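Local coordinates for protein bottromycin amidohydrolase (Streptomyces purpureus, PDB 6I5S) that probably hydrolyses a thiazoline-containing intermediate of bottromycin biosynthesis, acting as a zinc-dependent amidohydrolase and gatekeeper of the pathway, at residues A275-A278 with R284-R287. Sequence-based numbering, arbitrary orientation.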
loop_
_atom_site.group_PDB
_atom_site.type_symbol
_atom_site.label_atom_id
_atom_site.label_comp_id
_atom_site.label_asym_id
_atom_site.label_seq_id
_atom_site.Cartn_x
_atom_site.Cartn_y
_atom_site.Cartn_z
ATOM N N ALA A 275 4.878 7.514 -5.600
ATOM C CA ALA A 275 4.987 8.727 -4.775
ATOM C C ALA A 275 6.171 9.609 -5.179
ATOM O O ALA A 275 6.051 10.844 -5.223
ATOM C CB ALA A 275 5.089 8.312 -3.280
ATOM N N TRP A 276 7.335 9.011 -5.422
ATOM C CA TRP A 276 8.445 9.760 -6.046
ATOM C C TRP A 276 7.989 10.496 -7.307
ATOM O O TRP A 276 8.282 11.678 -7.497
ATOM C CB TRP A 276 9.567 8.799 -6.400
ATOM C CG TRP A 276 10.578 8.459 -5.337
ATOM C CD1 TRP A 276 10.660 7.272 -4.636
ATOM C CD2 TRP A 276 11.654 9.276 -4.894
ATOM N NE1 TRP A 276 11.760 7.296 -3.802
ATOM C CE2 TRP A 276 12.396 8.511 -3.944
ATOM C CE3 TRP A 276 12.115 10.559 -5.248
ATOM C CZ2 TRP A 276 13.552 9.000 -3.322
ATOM C CZ3 TRP A 276 13.279 11.033 -4.641
ATOM C CH2 TRP A 276 13.970 10.256 -3.660
ATOM N N ARG A 277 7.302 9.779 -8.193
ATOM C CA ARG A 277 6.812 10.360 -9.446
ATOM C C ARG A 277 5.905 11.550 -9.174
ATOM O O ARG A 277 6.032 12.602 -9.780
ATOM C CB ARG A 277 6.059 9.270 -10.217
ATOM C CG ARG A 277 5.477 9.655 -11.606
ATOM C CD ARG A 277 6.581 9.688 -12.694
ATOM N NE ARG A 277 7.177 8.365 -12.824
ATOM C CZ ARG A 277 8.286 8.146 -13.545
ATOM N NH1 ARG A 277 8.804 6.937 -13.618
ATOM N NH2 ARG A 277 8.899 9.141 -14.160
ATOM N N ALA A 278 4.959 11.398 -8.249
ATOM C CA ALA A 278 4.066 12.518 -7.962
ATOM C C ALA A 278 4.788 13.711 -7.356
ATOM O O ALA A 278 4.421 14.854 -7.641
ATOM C CB ALA A 278 2.924 12.027 -7.037
ATOM N N ARG A 284 2.991 13.376 -16.879
ATOM C CA ARG A 284 2.750 12.247 -17.776
ATOM C C ARG A 284 2.077 11.074 -17.050
ATOM O O ARG A 284 1.090 10.508 -17.546
ATOM C CB ARG A 284 4.070 11.803 -18.419
ATOM C CG ARG A 284 3.945 10.540 -19.217
ATOM C CD ARG A 284 5.151 10.256 -20.145
ATOM N NE ARG A 284 4.672 9.538 -21.315
ATOM C CZ ARG A 284 4.398 10.093 -22.489
ATOM N NH1 ARG A 284 4.633 11.384 -22.708
ATOM N NH2 ARG A 284 3.922 9.338 -23.462
ATOM N N PHE A 285 2.611 10.670 -15.879
ATOM C CA PHE A 285 2.052 9.535 -15.157
ATOM C C PHE A 285 1.185 9.929 -13.975
ATOM O O PHE A 285 0.305 9.152 -13.602
ATOM C CB PHE A 285 3.179 8.615 -14.671
ATOM C CG PHE A 285 3.934 7.973 -15.823
ATOM C CD1 PHE A 285 3.313 7.013 -16.614
ATOM C CD2 PHE A 285 5.224 8.390 -16.147
ATOM C CE1 PHE A 285 3.961 6.462 -17.706
ATOM C CE2 PHE A 285 5.890 7.842 -17.230
ATOM C CZ PHE A 285 5.272 6.873 -18.005
ATOM N N THR A 286 1.424 11.095 -13.368
ATOM C CA THR A 286 0.666 11.506 -12.181
ATOM C C THR A 286 -0.668 12.117 -12.578
ATOM O O THR A 286 -1.673 11.945 -11.861
ATOM C CB THR A 286 1.517 12.499 -11.360
ATOM O OG1 THR A 286 2.726 11.861 -10.962
ATOM C CG2 THR A 286 0.795 13.009 -10.089
ATOM N N ARG A 287 -0.658 12.874 -13.673
ATOM C CA ARG A 287 -1.835 13.474 -14.285
ATOM C C ARG A 287 -2.648 14.297 -13.283
ATOM O O ARG A 287 -3.846 14.084 -13.110
ATOM C CB ARG A 287 -2.700 12.411 -14.950
ATOM C CG ARG A 287 -1.856 11.351 -15.690
ATOM C CD ARG A 287 -2.238 11.105 -17.069
ATOM N NE ARG A 287 -3.665 10.979 -17.266
ATOM C CZ ARG A 287 -4.423 11.805 -17.965
ATOM N NH1 ARG A 287 -3.885 12.846 -18.600
ATOM N NH2 ARG A 287 -5.733 11.565 -18.037
#
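Thr286 OG1, hydrogen-bonded to Glu282 OE1 in the loop between the two segments, faces the last part of helix 273-280, where Ala278 CA lies 3.4 Å away and Arg277 CG 3.6 Å away. No hydrogen bond joins 275-278 to 284-287 directly, and the polar ends find their mates elsewhere. The threonine meets Ala278 with both branches: with OG1 anti to its carbonyl carbon (chi1 -60°), the hydroxyl comes over the Ala278 backbone while the methyl CG2 meets Ala278 CB at 3.8 Å. Alongside, Phe285 lays its CB and one ring corner against the bent chain of Arg277. CB is 4.0 Å from Arg277 CG, and ring atom CD2 is 3.9 Å from Arg277 NE. CD2 sits over one face of the guanidinium, offset toward its rim, with the planes 56° apart, too tilted for a parallel stack. The arginine leaves the helix with CG anti to the backbone N (chi1 -179°), then turns twice, at chi2 and chi3, beside the phenyl ring. Two salt bridges, NE to Glu366 and NH1 to Asp327, probably both offset its buried charge and fix the rotation of the guanidinium. Exchanging this arginine for a leucine would probably leave both carboxylates without their cationic mate and strip Phe285 CD2 of the flat group beneath it. Arg284 CG lies over the centre of one face of the phenyl ring, and Arg369 adds a cation-pi contact. The loop leading from helix 273-280 to helix 290-295 thus folds back on the helix it has just left, the side chain of Ala278 lying about 12 Å from a bound zinc ion, while Arg277 ties that helix to helices 316-338 and 358-369.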